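PDB 7D5M: oxidoreductase from Azotobacter vinelandii, which binds NAD(+) and NADH and, as a homologue of inositol dehydrogenase, probably catalyses NAD-dependent oxidation of a polyol or sugar-like substrate. Local coordinates for residues R66-D70 with Y71-F75; T96-A99 with I100-A104; L149-Q152 with A153-I157. All coordinates share one frame; numbering follows the deposited sequence.

In the fold
Contacts 1 and 2 both belong to the NAD-binding Rossmann fold and lie on the same side of the chain's centre, with their own centres 13 Å apart. They touch: Tyr71 CD1 packs 3.5 Å from Ile100 CG1, and the ring of Phe75 reaches the backbone of Ala104, so helices 71-78 and 97-106 lie against each other. Tyr71 comes within about 5 Å of the bound NAD, and His97 of contact 2 belongs to its pocket. Contact 3 sits across the chain's centre on helix 148-158, its centre 33 Å from that of contact 2 and 41 Å from that of contact 1, and lies away from the dinucleotide.

Contact 1. Residues R66-D70 with Y71-F75; sequences RCYPD and YRTLF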
ATOM      1  N   ARG A  66     -49.761   8.802   3.824  1.00 16.77           N
ATOM      2  CA  ARG A  66     -48.944   8.114   4.862  1.00 16.08           C
ATOM      3  C   ARG A  66     -47.584   8.809   5.002  1.00 15.63           C
ATOM      4  O   ARG A  66     -46.683   8.219   5.621  1.00 14.73           O
ATOM      5  CB  ARG A  66     -48.784   6.630   4.526  1.00 16.21           C
ATOM      6  CG  ARG A  66     -50.102   5.876   4.453  1.00 15.86           C
ATOM      7  CD  ARG A  66     -49.900   4.416   4.126  1.00 15.55           C
ATOM      8  NE  ARG A  66     -49.689   3.581   5.302  1.00 15.67           N
ATOM      9  CZ  ARG A  66     -49.557   2.258   5.260  1.00 16.05           C
ATOM     10  NH1 ARG A  66     -49.617   1.633   4.097  1.00 15.91           N
ATOM     11  NH2 ARG A  66     -49.361   1.562   6.366  1.00 16.07           N
ATOM     12  N   CYS A  67     -47.445  10.010   4.440  1.00 15.39           N
ATOM     13  CA  CYS A  67     -46.346  10.958   4.748  1.00 15.43           C
ATOM     14  C   CYS A  67     -46.880  11.924   5.803  1.00 15.79           C
ATOM     15  O   CYS A  67     -47.574  12.889   5.427  1.00 18.14           O
ATOM     16  CB  CYS A  67     -45.872  11.726   3.525  1.00 15.64           C
ATOM     17  SG  CYS A  67     -45.253  10.652   2.203  1.00 16.52           S
ATOM     18  N   TYR A  68     -46.614  11.638   7.070  1.00 15.08           N
ATOM     19  CA  TYR A  68     -47.169  12.385   8.224  1.00 14.81           C
ATOM     20  C   TYR A  68     -46.225  13.511   8.616  1.00 14.90           C
ATOM     21  O   TYR A  68     -45.021  13.443   8.362  1.00 14.06           O
ATOM     22  CB  TYR A  68     -47.411  11.428   9.385  1.00 15.22           C
ATOM     23  CG  TYR A  68     -48.278  10.244   9.045  1.00 14.85           C
ATOM     24  CD1 TYR A  68     -49.662  10.323   9.107  1.00 14.80           C
ATOM     25  CD2 TYR A  68     -47.719   9.030   8.677  1.00 14.75           C
ATOM     26  CE1 TYR A  68     -50.466   9.237   8.805  1.00 15.11           C
ATOM     27  CE2 TYR A  68     -48.512   7.931   8.383  1.00 14.46           C
ATOM     28  CZ  TYR A  68     -49.889   8.027   8.471  1.00 15.59           C
ATOM     29  OH  TYR A  68     -50.671   6.946   8.191  1.00 16.11           O
ATOM     30  N   PRO A  69     -46.742  14.593   9.239  1.00 14.70           N
ATOM     31  CA  PRO A  69     -45.901  15.732   9.609  1.00 15.55           C
ATOM     32  C   PRO A  69     -44.947  15.492  10.783  1.00 15.16           C
ATOM     33  O   PRO A  69     -44.013  16.268  10.936  1.00 15.22           O
ATOM     34  CB  PRO A  69     -46.928  16.816   9.980  1.00 15.43           C
ATOM     35  CG  PRO A  69     -48.122  16.028  10.436  1.00 15.06           C
ATOM     36  CD  PRO A  69     -48.170  14.848   9.487  1.00 15.12           C
ATOM     37  N   ASP A  70     -45.197  14.465  11.598  1.00 15.57           N
ATOM     38  CA  ASP A  70     -44.376  14.188  12.802  1.00 15.67           C
ATOM     39  C   ASP A  70     -44.506  12.719  13.217  1.00 15.04           C
ATOM     40  O   ASP A  70     -45.459  12.032  12.796  1.00 14.38           O
ATOM     41  CB  ASP A  70     -44.816  15.071  13.977  1.00 16.57           C
ATOM     42  CG  ASP A  70     -46.189  14.675  14.494  1.00 17.80           C
ATOM     43  OD1 ASP A  70     -47.174  14.885  13.763  1.00 21.70           O
ATOM     44  OD2 ASP A  70     -46.263  14.094  15.576  1.00 21.37           O
ATOM     45  N   TYR A  71     -43.602  12.272  14.080  1.00 15.46           N
ATOM     46  CA  TYR A  71     -43.560  10.869  14.557  1.00 15.44           C
ATOM     47  C   TYR A  71     -44.810  10.527  15.383  1.00 15.73           C
ATOM     48  O   TYR A  71     -45.238   9.360  15.309  1.00 14.77           O
ATOM     49  CB  TYR A  71     -42.269  10.595  15.328  1.00 16.38           C
ATOM     50  CG  TYR A  71     -42.120  11.320  16.637  1.00 16.83           C
ATOM     51  CD1 TYR A  71     -41.565  12.590  16.700  1.00 17.44           C
ATOM     52  CD2 TYR A  71     -42.516  10.726  17.818  1.00 17.41           C
ATOM     53  CE1 TYR A  71     -41.416  13.255  17.907  1.00 18.66           C
ATOM     54  CE2 TYR A  71     -42.366  11.372  19.029  1.00 19.57           C
ATOM     55  CZ  TYR A  71     -41.796  12.633  19.079  1.00 19.51           C
ATOM     56  OH  TYR A  71     -41.695  13.263  20.287  1.00 20.65           O
ATOM     57  N   ARG A  72     -45.375  11.467  16.154  1.00 16.30           N
ATOM     58  CA  ARG A  72     -46.539  11.146  17.031  1.00 17.41           C
ATOM     59  C   ARG A  72     -47.737  10.823  16.134  1.00 16.00           C
ATOM     60  O   ARG A  72     -48.422   9.811  16.386  1.00 16.79           O
ATOM     61  CB  ARG A  72     -46.834  12.261  18.045  1.00 18.98           C
ATOM     62  CG  ARG A  72     -45.657  12.563  18.962  1.00 22.40           C
ATOM     63  CD  ARG A  72     -45.752  13.841  19.793  1.00 25.13           C
ATOM     64  NE  ARG A  72     -46.130  15.042  19.050  1.00 27.21           N
ATOM     65  CZ  ARG A  72     -45.390  15.681  18.136  1.00 29.71           C
ATOM     66  NH1 ARG A  72     -44.187  15.244  17.794  1.00 29.91           N
ATOM     67  NH2 ARG A  72     -45.869  16.778  17.563  1.00 30.54           N
ATOM     68  N   THR A  73     -47.978  11.642  15.116  1.00 16.20           N
ATOM     69  CA  THR A  73     -49.083  11.426  14.148  1.00 15.99           C
ATOM     70  C   THR A  73     -48.827  10.130  13.382  1.00 15.41           C
ATOM     71  O   THR A  73     -49.763   9.334  13.216  1.00 15.40           O
ATOM     72  CB  THR A  73     -49.237  12.603  13.185  1.00 16.86           C
ATOM     73  OG1 THR A  73     -49.374  13.752  14.025  1.00 17.14           O
ATOM     74  CG2 THR A  73     -50.415  12.417  12.254  1.00 16.56           C
ATOM     75  N   LEU A  74     -47.590   9.927  12.923  1.00 14.53           N
ATOM     76  CA  LEU A  74     -47.211   8.669  12.240  1.00 14.26           C
ATOM     77  C   LEU A  74     -47.672   7.477  13.088  1.00 14.11           C
ATOM     78  O   LEU A  74     -48.401   6.628  12.551  1.00 14.01           O
ATOM     79  CB  LEU A  74     -45.698   8.652  12.028  1.00 14.03           C
ATOM     80  CG  LEU A  74     -45.098   7.301  11.656  1.00 13.80           C
ATOM     81  CD1 LEU A  74     -45.482   6.893  10.243  1.00 13.97           C
ATOM     82  CD2 LEU A  74     -43.587   7.356  11.808  1.00 13.83           C
ATOM     83  N   PHE A  75     -47.278   7.415  14.364  1.00 14.72           N
ATOM     84  CA  PHE A  75     -47.554   6.243  15.237  1.00 15.43           C
ATOM     85  C   PHE A  75     -49.066   6.145  15.477  1.00 16.60           C
ATOM     86  O   PHE A  75     -49.599   5.035  15.345  1.00 17.06           O
ATOM     87  CB  PHE A  75     -46.759   6.299  16.543  1.00 14.92           C
ATOM     88  CG  PHE A  75     -45.263   6.383  16.363  1.00 14.49           C
ATOM     89  CD1 PHE A  75     -44.659   5.959  15.187  1.00 14.16           C
ATOM     90  CD2 PHE A  75     -44.456   6.883  17.372  1.00 14.83           C
ATOM     91  CE1 PHE A  75     -43.284   6.049  15.025  1.00 13.89           C
ATOM     92  CE2 PHE A  75     -43.081   6.970  17.206  1.00 14.52           C
ATOM     93  CZ  PHE A  75     -42.499   6.562  16.031  1.00 13.94           C
TER
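Tyr71 follows directly on Asp70, but its side chain leaves the cap and packs on Ala99, Ile100 and Ala103 of helix 97-106; the carboxylate of Asp70 is met by the residues that come after. Next, Arg72 offers its backbone N to Asp70 OD2 in a weak, bent bond of 2.8 Å. Its side chain folds back at chi3 (-49°), bringing the guanidinium face over the same oxygen; Asp70 OD2 lies 3.2 Å from Arg72 NH1, a salt bridge of charges alone, with no N-H aimed at the oxygen. Thr73 takes hold of both carboxylate oxygens: its N donates to OD2 of Asp70 at 3.0 Å from above the carboxylate plane, and its OG1 gives a very short bond of 2.5 Å to Asp70 OD1. With chi1 of Asp70 at 69°, the carboxylate swings over the first turn, where the helix dipole would probably steady its charge. Thr73 CG2 also rests against Tyr68. Leu74 N closes the turn on Asp70 O, while Leu74 CA sits over one face of the Tyr68 ring, 4.0 Å from its centroid, a CH-pi contact; Leu74 CD1 touches Tyr68 CD2 at 3.5 Å. The hydroxyl of Tyr68 is bonded to Glu78 farther along the helix. The arrangement is an N-cap: Asp70 caps helix 71-78 at the surface of the Rossmann fold.

Contact 2. Residues T96-A99 with I100-A104; sequences THFA and ITRAA. With NAD (nicotinamide-adenine-dinucleotide), chain B.
His97 O is gripped by two donors of Thr101: the backbone N at 2.9 Å and the hydroxyl OG1 at 2.8 Å. They reach the oxygen from opposite faces of its carbonyl plane, the hydroxyl tilted 30° out of it. Thr101 OG1 stands anti to its own carbonyl carbon (chi1 -60°), which turns the hydroxyl back along the helix and leaves the methyl CG2 anti to the backbone N. One residue earlier, Ile100 N bonds to Thr96 O, and the two side chains run alongside each other in the same direction, with Ile100 CD1 3.7 Å from Thr96 OG1. That hydroxyl is itself hydrogen-bonded to Thr92 and Pro93 O. These are the opening turns of helix 97-106, the crossover of a beta-alpha-beta unit between the parallel strands 87-91 and 110-113 of the Rossmann fold. At the start of the helix the imidazole of His97 belongs to the NAD pocket, beside the nicotinamide ribose; its ring nitrogens are engaged by the protein, ND1 with Pro116 O and NE2 with Thr92 O. Phe98 and Arg102 run alongside each other on another side of the helix, against helix 121-133. Arg102 N donates to Phe98 O at 2.9 Å, and the extended arginine chain carries NH1 to 4.1 Å from Phe98 CZ, with ring and guanidinium planes 87° apart. The charge of Arg102 is met by Glu106, one turn on, through a salt bridge from NE.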
ATOM      1  N   THR A  96     -33.378  14.260  19.344  1.00 16.87           N
ATOM      2  CA  THR A  96     -34.772  13.751  19.275  1.00 15.96           C
ATOM      3  C   THR A  96     -34.815  12.215  19.368  1.00 14.88           C
ATOM      4  O   THR A  96     -35.931  11.676  19.398  1.00 15.18           O
ATOM      5  CB  THR A  96     -35.483  14.261  18.015  1.00 17.14           C
ATOM      6  OG1 THR A  96     -34.704  13.869  16.885  1.00 16.35           O
ATOM      7  CG2 THR A  96     -35.688  15.763  18.028  1.00 18.00           C
ATOM      8  N   HIS A  97     -33.673  11.523  19.419  1.00 14.27           N
ATOM      9  CA  HIS A  97     -33.629  10.033  19.403  1.00 13.82           C
ATOM     10  C   HIS A  97     -34.403   9.471  20.598  1.00 13.75           C
ATOM     11  O   HIS A  97     -35.172   8.522  20.419  1.00 12.88           O
ATOM     12  CB  HIS A  97     -32.195   9.507  19.429  1.00 13.38           C
ATOM     13  CG  HIS A  97     -31.444   9.749  18.168  1.00 13.14           C
ATOM     14  ND1 HIS A  97     -30.174   9.262  17.985  1.00 13.27           N
ATOM     15  CD2 HIS A  97     -31.772  10.416  17.041  1.00 13.20           C
ATOM     16  CE1 HIS A  97     -29.736   9.628  16.799  1.00 13.25           C
ATOM     17  NE2 HIS A  97     -30.700  10.329  16.193  1.00 13.37           N
ATOM     18  N   PHE A  98     -34.190  10.035  21.787  1.00 13.73           N
ATOM     19  CA  PHE A  98     -34.795   9.508  23.034  1.00 14.53           C
ATOM     20  C   PHE A  98     -36.322   9.566  22.927  1.00 14.44           C
ATOM     21  O   PHE A  98     -36.980   8.522  23.104  1.00 14.27           O
ATOM     22  CB  PHE A  98     -34.295  10.270  24.261  1.00 14.80           C
ATOM     23  CG  PHE A  98     -34.993   9.848  25.524  1.00 15.81           C
ATOM     24  CD1 PHE A  98     -34.588   8.720  26.221  1.00 16.79           C
ATOM     25  CD2 PHE A  98     -36.089  10.561  25.993  1.00 17.06           C
ATOM     26  CE1 PHE A  98     -35.249   8.326  27.374  1.00 16.74           C
ATOM     27  CE2 PHE A  98     -36.755  10.160  27.141  1.00 17.21           C
ATOM     28  CZ  PHE A  98     -36.331   9.047  27.832  1.00 17.80           C
ATOM     29  N   ALA A  99     -36.878  10.747  22.642  1.00 14.48           N
ATOM     30  CA  ALA A  99     -38.341  10.995  22.624  1.00 14.10           C
ATOM     31  C   ALA A  99     -38.994  10.127  21.540  1.00 14.02           C
ATOM     32  O   ALA A  99     -40.044   9.519  21.806  1.00 14.23           O
ATOM     33  CB  ALA A  99     -38.631  12.466  22.414  1.00 15.01           C
ATOM     34  N   ILE A 100     -38.378  10.035  20.364  1.00 12.99           N
ATOM     35  CA  ILE A 100     -38.985   9.297  19.221  1.00 12.87           C
ATOM     36  C   ILE A 100     -38.925   7.795  19.516  1.00 12.34           C
ATOM     37  O   ILE A 100     -39.955   7.126  19.300  1.00 12.32           O
ATOM     38  CB  ILE A 100     -38.316   9.650  17.881  1.00 12.96           C
ATOM     39  CG1 ILE A 100     -38.468  11.138  17.558  1.00 13.23           C
ATOM     40  CG2 ILE A 100     -38.885   8.769  16.780  1.00 12.73           C
ATOM     41  CD1 ILE A 100     -37.599  11.604  16.426  1.00 13.97           C
ATOM     42  N   THR A 101     -37.774   7.289  19.975  1.00 12.55           N
ATOM     43  CA  THR A 101     -37.600   5.851  20.315  1.00 13.12           C
ATOM     44  C   THR A 101     -38.585   5.485  21.436  1.00 13.48           C
ATOM     45  O   THR A 101     -39.276   4.455  21.312  1.00 13.29           O
ATOM     46  CB  THR A 101     -36.147   5.526  20.676  1.00 13.18           C
ATOM     47  OG1 THR A 101     -35.347   5.845  19.538  1.00 13.41           O
ATOM     48  CG2 THR A 101     -35.926   4.069  21.015  1.00 13.55           C
ATOM     49  N   ARG A 102     -38.655   6.297  22.491  1.00 13.33           N
ATOM     50  CA  ARG A 102     -39.562   6.034  23.636  1.00 14.18           C
ATOM     51  C   ARG A 102     -41.000   5.903  23.126  1.00 13.03           C
ATOM     52  O   ARG A 102     -41.668   4.904  23.474  1.00 13.36           O
ATOM     53  CB  ARG A 102     -39.486   7.137  24.692  1.00 15.04           C
ATOM     54  CG  ARG A 102     -40.335   6.817  25.911  1.00 16.76           C
ATOM     55  CD  ARG A 102     -40.385   7.935  26.932  1.00 18.13           C
ATOM     56  NE  ARG A 102     -41.104   7.441  28.098  1.00 20.66           N
ATOM     57  CZ  ARG A 102     -40.875   7.810  29.353  1.00 21.50           C
ATOM     58  NH1 ARG A 102     -39.946   8.711  29.631  1.00 21.44           N
ATOM     59  NH2 ARG A 102     -41.595   7.275  30.328  1.00 23.38           N
ATOM     60  N   ALA A 103     -41.468   6.875  22.347  1.00 12.59           N
ATOM     61  CA  ALA A 103     -42.851   6.903  21.812  1.00 12.46           C
ATOM     62  C   ALA A 103     -43.091   5.654  20.941  1.00 12.25           C
ATOM     63  O   ALA A 103     -44.169   5.034  21.061  1.00 12.28           O
ATOM     64  CB  ALA A 103     -43.084   8.169  21.037  1.00 12.91           C
ATOM     65  N   ALA A 104     -42.126   5.271  20.098  1.00 11.94           N
ATOM     66  CA  ALA A 104     -42.281   4.112  19.188  1.00 12.34           C
ATOM     67  C   ALA A 104     -42.437   2.842  20.037  1.00 12.60           C
ATOM     68  O   ALA A 104     -43.353   2.043  19.771  1.00 12.06           O
ATOM     69  CB  ALA A 104     -41.117   4.007  18.225  1.00 12.56           C
TER
HETATM   70  PA  NAD B 500     -28.889  15.417   8.692  1.00 22.31           P
HETATM   71  O1A NAD B 500     -28.987  16.750   9.366  1.00 23.28           O
HETATM   72  O2A NAD B 500     -28.089  15.256   7.438  1.00 20.27           O
HETATM   73  O5B NAD B 500     -30.376  14.866   8.437  1.00 21.11           O
HETATM   74  C5B NAD B 500     -31.471  15.100   9.375  1.00 19.22           C
HETATM   75  C4B NAD B 500     -32.758  14.718   8.685  1.00 18.31           C
HETATM   76  O4B NAD B 500     -33.825  14.570   9.658  1.00 17.49           O
HETATM   77  C3B NAD B 500     -33.281  15.741   7.669  1.00 17.91           C
HETATM   78  O3B NAD B 500     -33.944  15.066   6.610  1.00 16.96           O
HETATM   79  C2B NAD B 500     -34.248  16.567   8.524  1.00 17.11           C
HETATM   80  O2B NAD B 500     -35.223  17.276   7.793  1.00 16.39           O
HETATM   81  C1B NAD B 500     -34.886  15.444   9.328  1.00 17.63           C
HETATM   82  N9A NAD B 500     -35.515  15.855  10.574  1.00 18.69           N
HETATM   83  C8A NAD B 500     -34.973  16.678  11.526  1.00 18.17           C
HETATM   84  N7A NAD B 500     -35.736  16.818  12.582  1.00 18.83           N
HETATM   85  C5A NAD B 500     -36.839  16.022  12.320  1.00 19.06           C
HETATM   86  C6A NAD B 500     -37.997  15.740  13.073  1.00 19.67           C
HETATM   87  N6A NAD B 500     -38.224  16.228  14.295  1.00 19.35           N
HETATM   88  N1A NAD B 500     -38.902  14.891  12.526  1.00 19.96           N
HETATM   89  C2A NAD B 500     -38.659  14.401  11.300  1.00 19.43           C
HETATM   90  N3A NAD B 500     -37.601  14.585  10.507  1.00 18.79           N
HETATM   91  C4A NAD B 500     -36.715  15.418  11.083  1.00 19.04           C
HETATM   92  O3  NAD B 500     -28.313  14.329   9.742  1.00 21.69           O
HETATM   93  PN  NAD B 500     -27.514  12.947   9.453  1.00 21.76           P
HETATM   94  O1N NAD B 500     -26.052  13.241   9.261  1.00 22.52           O
HETATM   95  O2N NAD B 500     -28.241  12.187   8.385  1.00 18.56           O
HETATM   96  O5D NAD B 500     -27.656  12.190  10.858  1.00 22.26           O
HETATM   97  C5D NAD B 500     -28.929  11.829  11.398  1.00 20.09           C
HETATM   98  C4D NAD B 500     -28.656  10.833  12.490  1.00 20.46           C
HETATM   99  O4D NAD B 500     -27.911   9.721  11.929  1.00 20.51           O
HETATM  100  C3D NAD B 500     -27.792  11.373  13.635  1.00 19.21           C
HETATM  101  O3D NAD B 500     -28.208  10.791  14.858  1.00 19.76           O
HETATM  102  C2D NAD B 500     -26.379  10.924  13.245  1.00 20.29           C
HETATM  103  O2D NAD B 500     -25.508  10.784  14.358  1.00 18.49           O
HETATM  104  C1D NAD B 500     -26.681   9.560  12.623  1.00 21.01           C
HETATM  105  N1N NAD B 500     -25.654   9.076  11.651  1.00 20.98           N
HETATM  106  C2N NAD B 500     -25.137   7.807  11.802  1.00 21.59           C
HETATM  107  C3N NAD B 500     -24.139   7.339  10.945  1.00 20.09           C
HETATM  108  C7N NAD B 500     -23.739   5.885  11.075  1.00 19.39           C
HETATM  109  O7N NAD B 500     -24.463   5.123  11.724  1.00 17.44           O
HETATM  110  N7N NAD B 500     -22.633   5.491  10.450  1.00 15.95           N
HETATM  111  C4N NAD B 500     -23.582   8.219  10.012  1.00 21.56           C
HETATM  112  C5N NAD B 500     -24.106   9.505   9.884  1.00 20.98           C
HETATM  113  C6N NAD B 500     -25.228   9.847  10.607  1.00 21.30           C

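Contact 3. Residues L149-Q152 with A153-I157; sequences LIEQ and ARAMI
Glu151 and Arg154 both leave the helix with CG opposite the backbone N (chi1 164° and -178°), then bend, the glutamate at chi2 and the arginine at chi3, until carboxylate and guanidinium meet side-on. This is an i to i+3 salt bridge along helix 148-158, which lies over the mixed sheet of the C-terminal alpha/beta domain. Arg154 NE reaches Glu151 OE1 and Arg154 NH2 reaches Glu151 OE2, each at 2.8 Å and nearly straight. Each oxygen is met on its syn side and lies close to the guanidinium plane, but the two groups are twisted by 33°, so the nitrogens stand well out of the carboxylate plane; the paired bonds limit rotation of both groups. In the backbone, regular i to i+4 bonds join Leu149 O to Ala153 N and Ile150 O to Arg154 N. Elsewhere on the helix, Leu149, Gln152 and Met156 pack on Leu292 of strand 291-296, while Ile150 and Ala153 touch Met217 of helix 202-217. Gln152 OE1 is taken by His312 N, which helps to fix the rotation of the buried amide. The amide nitrogen faces the thioether of Met156: Gln152 NE2 makes a weak hydrogen bond to Met156 SD at 3.4 Å.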
ATOM      1  N   LEU A 149     -15.548  -9.434   7.835  1.00 10.43           N
ATOM      2  CA  LEU A 149     -14.222  -9.717   8.445  1.00 10.66           C
ATOM      3  C   LEU A 149     -14.193  -9.293   9.913  1.00 10.23           C
ATOM      4  O   LEU A 149     -13.248  -9.710  10.609  1.00  9.90           O
ATOM      5  CB  LEU A 149     -13.110  -9.067   7.623  1.00 10.70           C
ATOM      6  CG  LEU A 149     -12.826  -9.766   6.299  1.00 10.90           C
ATOM      7  CD1 LEU A 149     -11.825  -8.965   5.491  1.00 11.01           C
ATOM      8  CD2 LEU A 149     -12.323 -11.192   6.520  1.00 11.02           C
ATOM      9  N   ILE A 150     -15.193  -8.540  10.391  1.00 10.79           N
ATOM     10  CA  ILE A 150     -15.320  -8.255  11.849  1.00 11.23           C
ATOM     11  C   ILE A 150     -15.619  -9.583  12.565  1.00 12.12           C
ATOM     12  O   ILE A 150     -14.961  -9.862  13.583  1.00 11.62           O
ATOM     13  CB  ILE A 150     -16.363  -7.163  12.146  1.00 11.42           C
ATOM     14  CG1 ILE A 150     -16.095  -5.871  11.369  1.00 11.50           C
ATOM     15  CG2 ILE A 150     -16.440  -6.897  13.638  1.00 11.27           C
ATOM     16  CD1 ILE A 150     -14.694  -5.311  11.553  1.00 11.62           C
ATOM     17  N   GLU A 151     -16.534 -10.392  12.015  1.00 12.73           N
ATOM     18  CA  GLU A 151     -16.863 -11.739  12.541  1.00 13.13           C
ATOM     19  C   GLU A 151     -15.624 -12.641  12.438  1.00 12.58           C
ATOM     20  O   GLU A 151     -15.383 -13.419  13.377  1.00 12.70           O
ATOM     21  CB  GLU A 151     -18.065 -12.327  11.808  1.00 14.20           C
ATOM     22  CG  GLU A 151     -18.226 -13.817  11.999  1.00 15.81           C
ATOM     23  CD  GLU A 151     -18.478 -14.284  13.421  1.00 17.81           C
ATOM     24  OE1 GLU A 151     -18.866 -13.456  14.271  1.00 18.23           O
ATOM     25  OE2 GLU A 151     -18.316 -15.490  13.666  1.00 20.64           O
ATOM     26  N   GLN A 152     -14.857 -12.548  11.349  1.00 11.81           N
ATOM     27  CA  GLN A 152     -13.596 -13.324  11.211  1.00 11.69           C
ATOM     28  C   GLN A 152     -12.675 -12.980  12.391  1.00 11.68           C
ATOM     29  O   GLN A 152     -12.094 -13.906  12.997  1.00 12.26           O
ATOM     30  CB  GLN A 152     -12.891 -13.033   9.882  1.00 11.50           C
ATOM     31  CG  GLN A 152     -11.505 -13.666   9.779  1.00 11.40           C
ATOM     32  CD  GLN A 152     -11.544 -15.174   9.705  1.00 11.57           C
ATOM     33  OE1 GLN A 152     -12.565 -15.769   9.361  1.00 11.95           O
ATOM     34  NE2 GLN A 152     -10.414 -15.810   9.994  1.00 11.97           N
ATOM     35  N   ALA A 153     -12.483 -11.691  12.669  1.00 11.75           N
ATOM     36  CA  ALA A 153     -11.605 -11.219  13.764  1.00 11.78           C
ATOM     37  C   ALA A 153     -12.128 -11.760  15.102  1.00 12.40           C
ATOM     38  O   ALA A 153     -11.325 -12.282  15.892  1.00 11.93           O
ATOM     39  CB  ALA A 153     -11.524  -9.711  13.749  1.00 12.11           C
ATOM     40  N   ARG A 154     -13.433 -11.654  15.351  1.00 12.89           N
ATOM     41  CA  ARG A 154     -14.041 -12.173  16.603  1.00 13.71           C
ATOM     42  C   ARG A 154     -13.663 -13.645  16.767  1.00 13.44           C
ATOM     43  O   ARG A 154     -13.235 -14.038  17.864  1.00 13.90           O
ATOM     44  CB  ARG A 154     -15.565 -12.053  16.583  1.00 14.59           C
ATOM     45  CG  ARG A 154     -16.222 -12.539  17.869  1.00 15.65           C
ATOM     46  CD  ARG A 154     -17.677 -12.889  17.678  1.00 17.40           C
ATOM     47  NE  ARG A 154     -17.792 -14.068  16.823  1.00 19.25           N
ATOM     48  CZ  ARG A 154     -17.476 -15.317  17.171  1.00 19.08           C
ATOM     49  NH1 ARG A 154     -17.015 -15.603  18.382  1.00 19.82           N
ATOM     50  NH2 ARG A 154     -17.626 -16.288  16.291  1.00 19.88           N
ATOM     51  N   ALA A 155     -13.869 -14.436  15.716  1.00 13.72           N
ATOM     52  CA  ALA A 155     -13.698 -15.904  15.739  1.00 13.63           C
ATOM     53  C   ALA A 155     -12.222 -16.239  15.959  1.00 14.33           C
ATOM     54  O   ALA A 155     -11.927 -17.189  16.712  1.00 14.39           O
ATOM     55  CB  ALA A 155     -14.228 -16.511  14.468  1.00 13.78           C
ATOM     56  N   MET A 156     -11.313 -15.493  15.317  1.00 13.72           N
ATOM     57  CA  MET A 156      -9.855 -15.753  15.453  1.00 14.14           C
ATOM     58  C   MET A 156      -9.439 -15.508  16.905  1.00 13.77           C
ATOM     59  O   MET A 156      -8.662 -16.311  17.459  1.00 14.68           O
ATOM     60  CB  MET A 156      -9.046 -14.850  14.518  1.00 14.56           C
ATOM     61  CG  MET A 156      -9.211 -15.209  13.066  1.00 14.74           C
ATOM     62  SD  MET A 156      -8.520 -13.909  12.038  1.00 16.45           S
ATOM     63  CE  MET A 156      -6.765 -14.199  12.271  1.00 17.73           C
ATOM     64  N   ILE A 157      -9.925 -14.426  17.497  1.00 13.84           N
ATOM     65  CA  ILE A 157      -9.584 -14.028  18.891  1.00 14.21           C
ATOM     66  C   ILE A 157     -10.106 -15.119  19.832  1.00 15.39           C
ATOM     67  O   ILE A 157      -9.330 -15.561  20.706  1.00 14.49           O
ATOM     68  CB  ILE A 157     -10.132 -12.627  19.211  1.00 13.99           C
ATOM     69  CG1 ILE A 157      -9.367 -11.559  18.418  1.00 13.91           C
ATOM     70  CG2 ILE A 157     -10.090 -12.347  20.707  1.00 14.20           C
ATOM     71  CD1 ILE A 157     -10.017 -10.196  18.404  1.00 13.66           C
TER